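Local coordinates for protein 401aa long hypothetical glucose-1-phosphate thymidylyltransferase (PDB 2GGO) that probably transfers the nucleotidyl group of UTP or dTTP to sugar 1-phosphates, as a bifunctional enzyme in UDP-N-acetylglucosamine and UDP-N-acetylgalactosamine synthesis, at residues A[118-123]-A[200-205]; A[131-136]-A[153-158]; A[138-143]-A[196-201]; A[142-147]-A[187-192]; A[159-164]-A[183-188]. One frame throughout, in Å; residues are numbered along the deposited sequence.

Overall arrangement
All five contacts fall in the N-terminal nucleotidyltransferase part of the chain, their centres about 9 to 16 Å apart. Contact 1 adds edge strand 197-201 to strand 117-123 of the seven-stranded mixed sheet. Contact 2 sets the small two-stranded sheet of 132-135 and 141-145 across strand 155-164, and contact 3 ties the second of its strands to 197-201. Helix 184-194 closes the arrangement, meeting strand 141-145 in contact 4 and the far half of 155-164 in contact 5. Along the chain, contacts 2 and 5 follow one another between the segments of contact 1, and the group borders the probable N-acetylglucosamine 1-phosphate site.

Contact 1 (A[118-123]-A[200-205]); sequences AIIGVK and IEYEGY
The carbonyl oxygen of G121 receives two donors from the neighbouring segment: Y202 N lies 2.6 Å from G121 O in a fairly straight hydrogen bond (162° at the hydrogen), and E201 CA adds a CA-H...O contact to the same G121 O at 3.2 Å. Before it the roles alternate: G121 N donates to I200 O at 2.8 Å, and I200 N in turn to I119 O at 3.0 Å. On the face that carries I120 and I200, I120 CG2, anti to its own backbone N, presses to 3.4 Å from Y202 CB. V122 runs beside Y202, pointing the same way, with CG2 at the edge of the phenol ring. The Y202 hydroxyl donates to Y205 O and also bonds S103 and N104, which fixes the far end of the ring. On the other face G121 offers no side chain, and the E201 chain runs past the G121 carbonyl with its CG and stays extended beyond it, placing OE2 3.1 Å from K123 NZ in a salt bridge; the lysine chain bends at its last two torsions to meet it. An alanine in place of E201 would probably leave the K123 ammonium without its carboxylate mate. The pairing of I120 and G121 with I200 and E201 is parallel, and it adds the outermost strand, 197-201, to one side of the mixed sheet of a GT-A-type nucleotidyltransferase.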
# COMPACT_ATOMS: atom_id res chain seq x y z
N ALA A 118 -1.43 24.01 -9.28
CA ALA A 118 -2.60 23.47 -8.57
C ALA A 118 -2.26 22.28 -7.64
O ALA A 118 -1.17 21.72 -7.69
CB ALA A 118 -3.72 23.11 -9.56
N ILE A 119 -3.23 21.89 -6.82
CA ILE A 119 -3.02 20.89 -5.79
C ILE A 119 -4.34 20.21 -5.51
O ILE A 119 -5.38 20.86 -5.50
CB ILE A 119 -2.41 21.57 -4.56
CG1 ILE A 119 -0.92 21.28 -4.50
CG2 ILE A 119 -3.11 21.22 -3.24
CD1 ILE A 119 -0.31 21.73 -3.24
N ILE A 120 -4.31 18.89 -5.34
CA ILE A 120 -5.53 18.13 -5.02
C ILE A 120 -5.68 17.98 -3.51
O ILE A 120 -4.71 17.79 -2.80
CB ILE A 120 -5.63 16.81 -5.82
CG1 ILE A 120 -5.80 17.16 -7.30
CG2 ILE A 120 -6.82 15.96 -5.34
CD1 ILE A 120 -5.63 16.02 -8.27
N GLY A 121 -6.91 18.15 -3.05
CA GLY A 121 -7.26 18.01 -1.66
C GLY A 121 -8.42 17.05 -1.53
O GLY A 121 -9.34 17.03 -2.36
N VAL A 122 -8.35 16.24 -0.49
CA VAL A 122 -9.34 15.20 -0.27
C VAL A 122 -9.87 15.37 1.16
O VAL A 122 -9.13 15.78 2.06
CB VAL A 122 -8.73 13.77 -0.53
CG1 VAL A 122 -7.52 13.50 0.35
CG2 VAL A 122 -9.78 12.67 -0.37
N LYS A 123 -11.16 15.10 1.34
CA LYS A 123 -11.75 15.16 2.67
C LYS A 123 -11.66 13.82 3.41
O LYS A 123 -12.26 12.80 3.02
CB LYS A 123 -13.18 15.71 2.61
CG LYS A 123 -13.28 17.22 2.30
CD LYS A 123 -14.69 17.71 2.61
CE LYS A 123 -15.22 18.66 1.54
NZ LYS A 123 -16.59 18.21 1.09
N ILE A 200 -8.13 21.75 -6.21
CA ILE A 200 -9.22 20.87 -6.68
C ILE A 200 -9.52 19.87 -5.57
O ILE A 200 -8.60 19.33 -4.94
CB ILE A 200 -8.85 20.08 -7.97
CG1 ILE A 200 -7.84 20.83 -8.85
CG2 ILE A 200 -10.13 19.64 -8.74
CD1 ILE A 200 -8.30 22.14 -9.40
N GLU A 201 -10.80 19.64 -5.33
CA GLU A 201 -11.21 18.71 -4.31
C GLU A 201 -11.38 17.35 -4.98
O GLU A 201 -12.16 17.21 -5.94
CB GLU A 201 -12.51 19.16 -3.64
CG GLU A 201 -12.76 18.56 -2.25
CD GLU A 201 -14.25 18.47 -1.89
OE1 GLU A 201 -15.04 19.35 -2.30
OE2 GLU A 201 -14.62 17.50 -1.18
N TYR A 202 -10.62 16.37 -4.48
CA TYR A 202 -10.72 14.99 -4.94
C TYR A 202 -12.07 14.38 -4.56
O TYR A 202 -12.49 14.50 -3.41
CB TYR A 202 -9.58 14.14 -4.37
CG TYR A 202 -9.57 12.76 -4.96
CD1 TYR A 202 -9.20 12.56 -6.28
CD2 TYR A 202 -9.98 11.66 -4.21
CE1 TYR A 202 -9.21 11.29 -6.85
CE2 TYR A 202 -9.98 10.39 -4.78
CZ TYR A 202 -9.60 10.22 -6.09
OH TYR A 202 -9.60 8.98 -6.66
N GLU A 203 -12.75 13.72 -5.51
CA GLU A 203 -14.06 13.18 -5.14
C GLU A 203 -14.23 11.67 -4.79
O GLU A 203 -14.82 11.36 -3.73
CB GLU A 203 -15.20 13.79 -5.98
CG GLU A 203 -15.46 15.27 -5.51
CD GLU A 203 -16.92 15.70 -5.54
OE1 GLU A 203 -17.49 15.96 -4.45
OE2 GLU A 203 -17.48 15.80 -6.66
N GLY A 204 -13.69 10.76 -5.61
CA GLY A 204 -13.70 9.31 -5.27
C GLY A 204 -12.88 8.82 -4.06
O GLY A 204 -12.78 9.48 -3.01
N TYR A 205 -12.27 7.64 -4.22
CA TYR A 205 -11.46 6.98 -3.17
C TYR A 205 -9.94 7.32 -3.20
O TYR A 205 -9.29 7.26 -4.24
CB TYR A 205 -11.71 5.46 -3.24
CG TYR A 205 -11.01 4.58 -2.20
CD1 TYR A 205 -11.53 4.42 -0.91
CD2 TYR A 205 -9.84 3.86 -2.54
CE1 TYR A 205 -10.89 3.58 0.02
CE2 TYR A 205 -9.20 3.02 -1.60
CZ TYR A 205 -9.73 2.89 -0.34
OH TYR A 205 -9.11 2.09 0.59

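Contact 2 (A[131-136]-A[153-158]); sequences GVLVLD and SNLINA
Strands 132-135 and 155-158 cross at 114° and meet in a single bridge, V132 with I156, held by N157 N donating to G131 O at 2.9 Å and L133 N to L155 O at 2.7 Å. Beyond this crossing the side chains take over. L133 does most of the work: its CG lies 3.8 Å from N157 N, over the peptide that follows I156, and its CD1 reaches L155 CD1 at 3.7 Å. That L155 methyl also receives L135 CD1 at 4.0 Å, the L135 and L155 side chains crossing at about a right angle, so L155 CD1 touches both leucines of the other strand. At the other end V132 CG1, anti to its backbone N (chi1 -151°), comes to 3.1 Å from S153 O, a tight fit against a buried carbonyl that has no polar partner in the model. S153 OG accepts the amide hydrogen of L155, forming an ST turn that leads the chain into the strand. N157 turns its amide away from the segment 131-136; ND2 bonds Y161 OH and OD1 takes the amide hydrogen of G159, so the group is gripped at both ends. G131 and N157, joined here through their backbones, probably both bind N-acetyl-alpha-D-glucosamine 1-phosphate, and the crossing thus probably forms part of the sugar-phosphate pocket, near E146.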
# COMPACT_ATOMS: atom_id res chain seq x y z
N GLY A 131 -1.40 16.93 6.64
CA GLY A 131 -1.41 18.37 6.43
C GLY A 131 -2.79 18.84 6.01
O GLY A 131 -3.33 18.38 5.00
N VAL A 132 -3.34 19.75 6.80
CA VAL A 132 -4.69 20.30 6.60
C VAL A 132 -4.58 21.52 5.68
O VAL A 132 -3.63 22.29 5.79
CB VAL A 132 -5.33 20.70 7.95
CG1 VAL A 132 -6.82 20.57 7.88
CG2 VAL A 132 -4.79 19.83 9.09
N LEU A 133 -5.55 21.68 4.78
CA LEU A 133 -5.48 22.76 3.78
C LEU A 133 -6.30 23.98 4.19
O LEU A 133 -7.53 23.92 4.27
CB LEU A 133 -5.91 22.27 2.38
CG LEU A 133 -5.19 21.13 1.64
CD1 LEU A 133 -5.90 20.89 0.33
CD2 LEU A 133 -3.71 21.40 1.40
N VAL A 134 -5.59 25.09 4.44
CA VAL A 134 -6.21 26.40 4.75
C VAL A 134 -6.57 27.13 3.45
O VAL A 134 -5.70 27.64 2.73
CB VAL A 134 -5.27 27.32 5.61
CG1 VAL A 134 -6.09 28.39 6.33
CG2 VAL A 134 -4.46 26.52 6.62
N LEU A 135 -7.86 27.18 3.15
CA LEU A 135 -8.33 27.85 1.94
C LEU A 135 -8.65 29.34 2.17
O LEU A 135 -9.52 29.66 2.99
CB LEU A 135 -9.56 27.14 1.39
CG LEU A 135 -9.42 25.74 0.80
CD1 LEU A 135 -10.79 25.23 0.39
CD2 LEU A 135 -8.46 25.74 -0.38
N ASP A 136 -7.98 30.23 1.44
CA ASP A 136 -8.30 31.67 1.48
C ASP A 136 -9.74 32.00 1.01
O ASP A 136 -10.46 31.12 0.50
CB ASP A 136 -7.28 32.50 0.69
CG ASP A 136 -7.38 32.31 -0.84
OD1 ASP A 136 -8.51 32.24 -1.40
OD2 ASP A 136 -6.31 32.27 -1.48
N SER A 153 -9.62 22.08 9.29
CA SER A 153 -10.39 21.68 8.09
C SER A 153 -10.44 20.15 7.94
O SER A 153 -9.61 19.43 8.51
CB SER A 153 -9.79 22.33 6.82
OG SER A 153 -10.65 22.25 5.69
N ASN A 154 -11.42 19.67 7.18
CA ASN A 154 -11.47 18.29 6.69
C ASN A 154 -10.65 18.05 5.42
O ASN A 154 -10.29 16.91 5.11
CB ASN A 154 -12.91 17.88 6.43
CG ASN A 154 -13.60 17.41 7.68
OD1 ASN A 154 -13.34 16.32 8.19
ND2 ASN A 154 -14.50 18.25 8.21
N LEU A 155 -10.38 19.14 4.69
CA LEU A 155 -9.52 19.11 3.51
C LEU A 155 -8.07 18.89 3.86
O LEU A 155 -7.44 19.71 4.52
CB LEU A 155 -9.63 20.42 2.72
CG LEU A 155 -10.34 20.50 1.37
CD1 LEU A 155 -9.57 21.47 0.51
CD2 LEU A 155 -10.48 19.17 0.64
N ILE A 156 -7.53 17.77 3.38
CA ILE A 156 -6.11 17.48 3.56
C ILE A 156 -5.35 17.49 2.21
O ILE A 156 -5.97 17.39 1.14
CB ILE A 156 -5.88 16.17 4.40
CG1 ILE A 156 -6.42 14.92 3.69
CG2 ILE A 156 -6.51 16.28 5.81
CD1 ILE A 156 -5.36 13.96 3.29
N ASN A 157 -4.03 17.62 2.27
CA ASN A 157 -3.20 17.48 1.09
C ASN A 157 -3.23 16.05 0.54
O ASN A 157 -2.66 15.15 1.15
CB ASN A 157 -1.77 17.90 1.43
CG ASN A 157 -0.81 17.78 0.24
OD1 ASN A 157 -1.22 17.55 -0.89
ND2 ASN A 157 0.47 17.95 0.51
N ALA A 158 -3.90 15.84 -0.60
CA ALA A 158 -4.00 14.52 -1.24
C ALA A 158 -2.69 14.03 -1.90
O ALA A 158 -2.65 12.90 -2.39
CB ALA A 158 -5.12 14.51 -2.26

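Contact 3 (A[138-143]-A[196-201]); sequences QNNLSK and RVKVIE
L141 N donates to V197 O at 2.9 Å, the hydrogen bond that joins the two segments, with an angle of 148° at the hydrogen. Packing contacts gather round it. L141 CB faces V197 CB at 4.1 Å; L141 CG lies anti to the backbone N (chi1 -172°), and CD1 beyond it meets V199 CG2 at 4.0 Å. V199 CB also rests near N139 O, and N140 CB sits 3.6 Å from V197 O. Polar side chains meet on the outer side without bonding. The N140 amide lies over one face of the R196 guanidinium, displaced toward the rim, with the two planes 64° apart. N140 ND2 and R196 NH1 come to 3.4 Å, but both are donors and simply pack. The amide oxygen, N140 OD1, lies on the K198 side, 3.8 Å from K198 CA. R196 has a long, weak ion pair with E116 as well. Inward, L141 packs on I188 and A192 of helix 184-194 and V197 on M191, while V199 touches L135 and I119; the contact therefore links the start of strand 141-145 to edge strand 197-201, with helix 184-194 packed on both.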
# COMPACT_ATOMS: atom_id res chain seq x y z
N GLN A 138 -11.14 32.97 -1.43
CA GLN A 138 -11.50 32.69 -2.82
C GLN A 138 -11.29 31.23 -3.19
O GLN A 138 -11.60 30.81 -4.30
CB GLN A 138 -10.68 33.59 -3.74
CG GLN A 138 -11.52 34.32 -4.76
CD GLN A 138 -11.27 35.81 -4.73
OE1 GLN A 138 -12.21 36.61 -4.74
NE2 GLN A 138 -9.99 36.21 -4.68
N ASN A 139 -10.75 30.48 -2.22
CA ASN A 139 -10.65 29.01 -2.27
C ASN A 139 -9.45 28.42 -3.05
O ASN A 139 -9.41 27.22 -3.34
CB ASN A 139 -11.99 28.37 -2.66
CG ASN A 139 -13.10 28.65 -1.64
OD1 ASN A 139 -12.85 29.24 -0.58
ND2 ASN A 139 -14.33 28.24 -1.97
N ASN A 140 -8.48 29.27 -3.36
CA ASN A 140 -7.14 28.81 -3.68
C ASN A 140 -6.39 28.64 -2.36
O ASN A 140 -6.95 28.86 -1.29
CB ASN A 140 -6.44 29.80 -4.61
CG ASN A 140 -7.29 30.17 -5.82
OD1 ASN A 140 -7.83 29.30 -6.51
ND2 ASN A 140 -7.41 31.47 -6.07
N LEU A 141 -5.12 28.25 -2.41
CA LEU A 141 -4.44 27.85 -1.18
C LEU A 141 -3.89 29.03 -0.39
O LEU A 141 -3.14 29.85 -0.93
CB LEU A 141 -3.31 26.85 -1.47
CG LEU A 141 -2.65 26.21 -0.25
CD1 LEU A 141 -3.48 25.04 0.27
CD2 LEU A 141 -1.22 25.79 -0.59
N SER A 142 -4.27 29.09 0.89
CA SER A 142 -3.67 30.01 1.84
C SER A 142 -2.42 29.37 2.41
O SER A 142 -1.31 29.78 2.10
CB SER A 142 -4.67 30.38 2.93
OG SER A 142 -4.34 31.63 3.50
N LYS A 143 -2.60 28.34 3.24
CA LYS A 143 -1.44 27.55 3.71
C LYS A 143 -1.79 26.08 4.00
O LYS A 143 -2.96 25.69 3.91
CB LYS A 143 -0.69 28.24 4.88
CG LYS A 143 -1.49 28.49 6.18
CD LYS A 143 -0.78 29.49 7.13
CE LYS A 143 -1.12 30.97 6.80
NZ LYS A 143 -0.25 32.00 7.47
N ARG A 196 -0.82 32.17 -7.06
CA ARG A 196 -2.12 31.57 -6.89
C ARG A 196 -1.96 30.06 -7.17
O ARG A 196 -1.56 29.65 -8.27
CB ARG A 196 -3.09 32.26 -7.85
CG ARG A 196 -4.20 31.44 -8.41
CD ARG A 196 -4.47 31.94 -9.82
NE ARG A 196 -5.70 31.39 -10.36
CZ ARG A 196 -6.92 31.81 -10.03
NH1 ARG A 196 -7.09 32.81 -9.16
NH2 ARG A 196 -7.99 31.24 -10.59
N VAL A 197 -2.24 29.27 -6.14
CA VAL A 197 -2.15 27.81 -6.17
C VAL A 197 -3.56 27.24 -6.01
O VAL A 197 -4.07 27.17 -4.89
CB VAL A 197 -1.25 27.31 -5.02
CG1 VAL A 197 -0.97 25.83 -5.16
CG2 VAL A 197 0.04 28.06 -5.00
N LYS A 198 -4.21 26.87 -7.12
CA LYS A 198 -5.58 26.31 -7.11
C LYS A 198 -5.70 25.11 -6.19
O LYS A 198 -4.70 24.48 -5.84
CB LYS A 198 -6.01 25.87 -8.51
CG LYS A 198 -6.62 26.94 -9.38
CD LYS A 198 -7.41 26.32 -10.57
CE LYS A 198 -8.72 25.64 -10.12
NZ LYS A 198 -9.57 25.16 -11.27
N VAL A 199 -6.91 24.79 -5.78
CA VAL A 199 -7.13 23.59 -5.00
C VAL A 199 -8.36 22.92 -5.61
O VAL A 199 -9.47 23.48 -5.56
CB VAL A 199 -7.29 23.88 -3.46
CG1 VAL A 199 -8.05 22.78 -2.76
CG2 VAL A 199 -5.94 24.07 -2.79
N ILE A 200 -8.13 21.75 -6.21
CA ILE A 200 -9.22 20.87 -6.68
C ILE A 200 -9.52 19.87 -5.57
O ILE A 200 -8.60 19.33 -4.94
CB ILE A 200 -8.85 20.08 -7.97
CG1 ILE A 200 -7.84 20.83 -8.85
CG2 ILE A 200 -10.13 19.64 -8.74
CD1 ILE A 200 -8.30 22.14 -9.40
N GLU A 201 -10.80 19.64 -5.33
CA GLU A 201 -11.21 18.71 -4.31
C GLU A 201 -11.38 17.35 -4.98
O GLU A 201 -12.16 17.21 -5.94
CB GLU A 201 -12.51 19.16 -3.64
CG GLU A 201 -12.76 18.56 -2.25
CD GLU A 201 -14.25 18.47 -1.89
OE1 GLU A 201 -15.04 19.35 -2.30
OE2 GLU A 201 -14.62 17.50 -1.18

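Contact 4 (A[142-147]-A[187-192]); sequences SKIIEK and AINLMA
I144 CD1 and I188 CG2 touch at 4.0 Å on the buried side of this contact, where strand 142-145 and helix 187-192 run nearly antiparallel, 161° apart, with their axes 7.7 Å from each other at the closest. I144 CG1 is anti to the carbonyl carbon (chi1 -40°), and the branch it carries crosses the isoleucine of the helix obliquely. Next to this pair the packing is closest at N189, whose side chain leaves the helix and pushes its amide against the strand backbone: N189 CG lies 3.6 Å from I144 N and 4.0 Å from K143 CB. Three residues on, A192 CB rests 3.8 Å from S142 O; that S142 carbonyl also accepts a hydrogen bond from K193. An alanine in place of N189 would probably open a gap between the helix and the backbone of K143 and I144, and leave that backbone without the polar group that faces it. The outer side is looser. K143 touches N189 with its CB, but its CG stands between the backbone N and the carbonyl carbon (chi1 61°) and the remainder of the chain leads off toward solvent. I188, by contrast, continues inward to I119 and to I167 of helix 166-173. S142 and K143 both face V134 in a classic beta bulge, so the helix rests on a bulged two-stranded antiparallel sheet, whose strand leads on to E146, which probably binds N-acetylglucosamine 1-phosphate.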
# COMPACT_ATOMS: atom_id res chain seq x y z
N SER A 142 -4.27 29.09 0.89
CA SER A 142 -3.67 30.01 1.84
C SER A 142 -2.42 29.37 2.41
O SER A 142 -1.31 29.78 2.10
CB SER A 142 -4.67 30.38 2.93
OG SER A 142 -4.34 31.63 3.50
N LYS A 143 -2.60 28.34 3.24
CA LYS A 143 -1.44 27.55 3.71
C LYS A 143 -1.79 26.08 4.00
O LYS A 143 -2.96 25.69 3.91
CB LYS A 143 -0.69 28.24 4.88
CG LYS A 143 -1.49 28.49 6.18
CD LYS A 143 -0.78 29.49 7.13
CE LYS A 143 -1.12 30.97 6.80
NZ LYS A 143 -0.25 32.00 7.47
N ILE A 144 -0.77 25.26 4.29
CA ILE A 144 -0.96 23.87 4.72
C ILE A 144 -0.29 23.65 6.07
O ILE A 144 0.93 23.72 6.17
CB ILE A 144 -0.37 22.83 3.72
CG1 ILE A 144 -0.63 23.24 2.26
CG2 ILE A 144 -0.88 21.41 4.05
CD1 ILE A 144 0.49 22.86 1.30
N ILE A 145 -1.10 23.37 7.09
CA ILE A 145 -0.59 23.16 8.46
C ILE A 145 -0.17 21.71 8.65
O ILE A 145 -1.01 20.80 8.64
CB ILE A 145 -1.61 23.56 9.57
CG1 ILE A 145 -2.57 24.66 9.09
CG2 ILE A 145 -0.87 23.99 10.86
CD1 ILE A 145 -3.97 24.54 9.66
N GLU A 146 1.13 21.52 8.83
CA GLU A 146 1.69 20.18 8.94
C GLU A 146 1.43 19.46 10.27
O GLU A 146 2.17 19.64 11.25
CB GLU A 146 3.18 20.19 8.58
CG GLU A 146 3.44 19.61 7.19
CD GLU A 146 2.53 18.41 6.88
OE1 GLU A 146 1.84 18.44 5.84
OE2 GLU A 146 2.48 17.44 7.69
N LYS A 147 0.36 18.66 10.28
CA LYS A 147 0.03 17.71 11.35
C LYS A 147 -0.25 18.34 12.73
O LYS A 147 0.33 17.91 13.74
CB LYS A 147 1.11 16.62 11.42
CG LYS A 147 1.35 15.92 10.09
CD LYS A 147 1.96 14.53 10.25
CE LYS A 147 3.43 14.53 9.92
NZ LYS A 147 3.91 13.13 9.82
N ALA A 187 7.91 24.76 0.66
CA ALA A 187 8.13 25.53 -0.56
C ALA A 187 6.83 25.96 -1.23
O ALA A 187 6.72 27.06 -1.76
CB ALA A 187 8.99 24.73 -1.53
N ILE A 188 5.83 25.08 -1.20
CA ILE A 188 4.50 25.37 -1.74
C ILE A 188 3.82 26.47 -0.91
O ILE A 188 2.97 27.21 -1.43
CB ILE A 188 3.59 24.09 -1.81
CG1 ILE A 188 4.03 23.18 -2.97
CG2 ILE A 188 2.11 24.46 -1.93
CD1 ILE A 188 3.33 21.82 -3.00
N ASN A 189 4.22 26.59 0.35
CA ASN A 189 3.60 27.55 1.27
C ASN A 189 4.04 29.00 1.09
O ASN A 189 3.21 29.91 1.22
CB ASN A 189 3.71 27.08 2.71
CG ASN A 189 2.42 26.46 3.21
OD1 ASN A 189 2.42 25.62 4.10
ND2 ASN A 189 1.31 26.88 2.62
N LEU A 190 5.32 29.20 0.77
CA LEU A 190 5.82 30.52 0.36
C LEU A 190 5.27 30.93 -1.01
O LEU A 190 4.87 32.07 -1.20
CB LEU A 190 7.36 30.55 0.31
CG LEU A 190 8.32 29.62 1.06
CD1 LEU A 190 9.72 29.91 0.54
CD2 LEU A 190 8.24 29.73 2.60
N MET A 191 5.28 29.98 -1.95
CA MET A 191 4.77 30.21 -3.30
C MET A 191 3.30 30.61 -3.29
O MET A 191 2.89 31.47 -4.05
CB MET A 191 5.00 28.97 -4.18
CG MET A 191 4.74 29.20 -5.67
SD MET A 191 4.81 27.72 -6.72
CE MET A 191 3.28 26.91 -6.27
N ALA A 192 2.52 29.98 -2.40
CA ALA A 192 1.09 30.28 -2.26
C ALA A 192 0.81 31.73 -1.83
O ALA A 192 -0.31 32.23 -1.99
CB ALA A 192 0.42 29.28 -1.29

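Contact 5 (A[159-164]-A[183-188]); sequences GIYKLN and ELTDAI
Y161 sends its ring from strand 160-164 toward helix 184-188, and its atoms can be taken in turn. CB points at the helix, and CG stands anti to the carbonyl carbon (chi1 -58°), which starts the ring off along the backbone N side. From there one flank of the ring runs past L184, the two side chains sliding by each other in opposite directions: Y161 CD1 lies 3.6 Å from L184 CD2, and Y161 CE1 comes nearer still, 3.4 Å from the same methyl, which sits at the ring edge close to its plane. The flank at CD2 meets I119 CG1 of strand 117-123. Over one face I188 adds its CD1, 3.9 Å from the centroid of the Y161 ring and only 11° off the normal, a well-centred CH-pi contact. That methyl is shared, since L163 CD2 reaches I188 CD1 at 4.2 Å, their side chains crossing at about a right angle. At the tip Y161 OH has T185 CG2 at 3.8 Å. L184 is held in its turn by its backbone N, which bonds T80 OG1. Between the two segments the contact is apolar except for this tyrosine hydroxyl, with methyl groups at an edge and over a face that limit how the ring can turn. Because the hydroxyl is hydrogen-bonded to the N157 amide, Y161 probably acts as a second-shell residue positioning a side chain of the sugar-phosphate site.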
# COMPACT_ATOMS: atom_id res chain seq x y z
N GLY A 159 -1.64 14.86 -1.89
CA GLY A 159 -0.33 14.54 -2.47
C GLY A 159 -0.24 14.35 -3.98
O GLY A 159 0.64 13.62 -4.46
N ILE A 160 -1.17 14.97 -4.72
CA ILE A 160 -1.13 15.10 -6.20
C ILE A 160 -0.95 16.57 -6.65
O ILE A 160 -1.83 17.41 -6.49
CB ILE A 160 -2.41 14.53 -6.85
CG1 ILE A 160 -2.56 13.05 -6.52
CG2 ILE A 160 -2.40 14.75 -8.39
CD1 ILE A 160 -3.96 12.54 -6.63
N TYR A 161 0.22 16.88 -7.18
CA TYR A 161 0.58 18.25 -7.50
C TYR A 161 0.73 18.46 -8.99
O TYR A 161 1.19 17.57 -9.69
CB TYR A 161 1.94 18.59 -6.88
CG TYR A 161 2.02 18.41 -5.40
CD1 TYR A 161 3.22 18.06 -4.80
CD2 TYR A 161 0.90 18.59 -4.58
CE1 TYR A 161 3.32 17.91 -3.40
CE2 TYR A 161 0.98 18.43 -3.18
CZ TYR A 161 2.20 18.11 -2.60
OH TYR A 161 2.30 17.96 -1.21
N LYS A 162 0.37 19.64 -9.46
CA LYS A 162 0.74 20.09 -10.80
C LYS A 162 1.46 21.43 -10.59
O LYS A 162 0.84 22.46 -10.29
CB LYS A 162 -0.51 20.27 -11.69
CG LYS A 162 -0.31 20.20 -13.17
CD LYS A 162 0.41 21.42 -13.76
CE LYS A 162 -0.42 22.70 -13.63
NZ LYS A 162 0.18 23.93 -14.27
N LEU A 163 2.78 21.39 -10.72
CA LEU A 163 3.63 22.51 -10.32
C LEU A 163 4.44 22.98 -11.51
O LEU A 163 4.88 22.16 -12.34
CB LEU A 163 4.56 22.12 -9.16
CG LEU A 163 3.96 21.58 -7.85
CD1 LEU A 163 5.05 21.08 -6.95
CD2 LEU A 163 3.09 22.59 -7.12
N ASN A 164 4.58 24.30 -11.60
CA ASN A 164 5.43 24.93 -12.60
C ASN A 164 6.85 25.16 -12.08
O ASN A 164 7.08 25.16 -10.86
CB ASN A 164 4.79 26.21 -13.10
CG ASN A 164 3.30 26.06 -13.32
OD1 ASN A 164 2.85 25.17 -14.03
ND2 ASN A 164 2.53 26.93 -12.68
N GLU A 183 11.21 19.30 2.83
CA GLU A 183 9.82 19.02 2.49
C GLU A 183 9.34 19.83 1.29
O GLU A 183 9.88 20.89 0.97
CB GLU A 183 8.92 19.29 3.70
CG GLU A 183 9.11 18.28 4.81
CD GLU A 183 8.82 18.86 6.18
OE1 GLU A 183 7.63 18.95 6.57
OE2 GLU A 183 9.80 19.23 6.87
N LEU A 184 8.33 19.30 0.62
CA LEU A 184 7.75 20.02 -0.48
C LEU A 184 6.83 21.09 0.06
O LEU A 184 7.05 22.27 -0.20
CB LEU A 184 7.00 19.07 -1.43
CG LEU A 184 6.74 19.54 -2.87
CD1 LEU A 184 7.78 20.51 -3.41
CD2 LEU A 184 6.64 18.33 -3.77
N THR A 185 5.85 20.69 0.86
CA THR A 185 4.83 21.61 1.38
C THR A 185 5.35 22.98 1.85
O THR A 185 4.66 23.99 1.69
CB THR A 185 3.99 20.96 2.50
OG1 THR A 185 4.85 20.25 3.40
CG2 THR A 185 2.99 19.99 1.91
N ASP A 186 6.56 23.02 2.43
CA ASP A 186 7.19 24.26 2.89
C ASP A 186 7.32 25.25 1.76
O ASP A 186 6.91 26.40 1.88
CB ASP A 186 8.58 23.97 3.44
CG ASP A 186 8.55 23.35 4.83
OD1 ASP A 186 7.53 23.49 5.53
OD2 ASP A 186 9.58 22.73 5.21
N ALA A 187 7.91 24.76 0.66
CA ALA A 187 8.13 25.53 -0.56
C ALA A 187 6.83 25.96 -1.23
O ALA A 187 6.72 27.06 -1.76
CB ALA A 187 8.99 24.73 -1.53
N ILE A 188 5.83 25.08 -1.20
CA ILE A 188 4.50 25.37 -1.74
C ILE A 188 3.82 26.47 -0.91
O ILE A 188 2.97 27.21 -1.43
CB ILE A 188 3.59 24.09 -1.81
CG1 ILE A 188 4.03 23.18 -2.97
CG2 ILE A 188 2.11 24.46 -1.93
CD1 ILE A 188 3.33 21.82 -3.00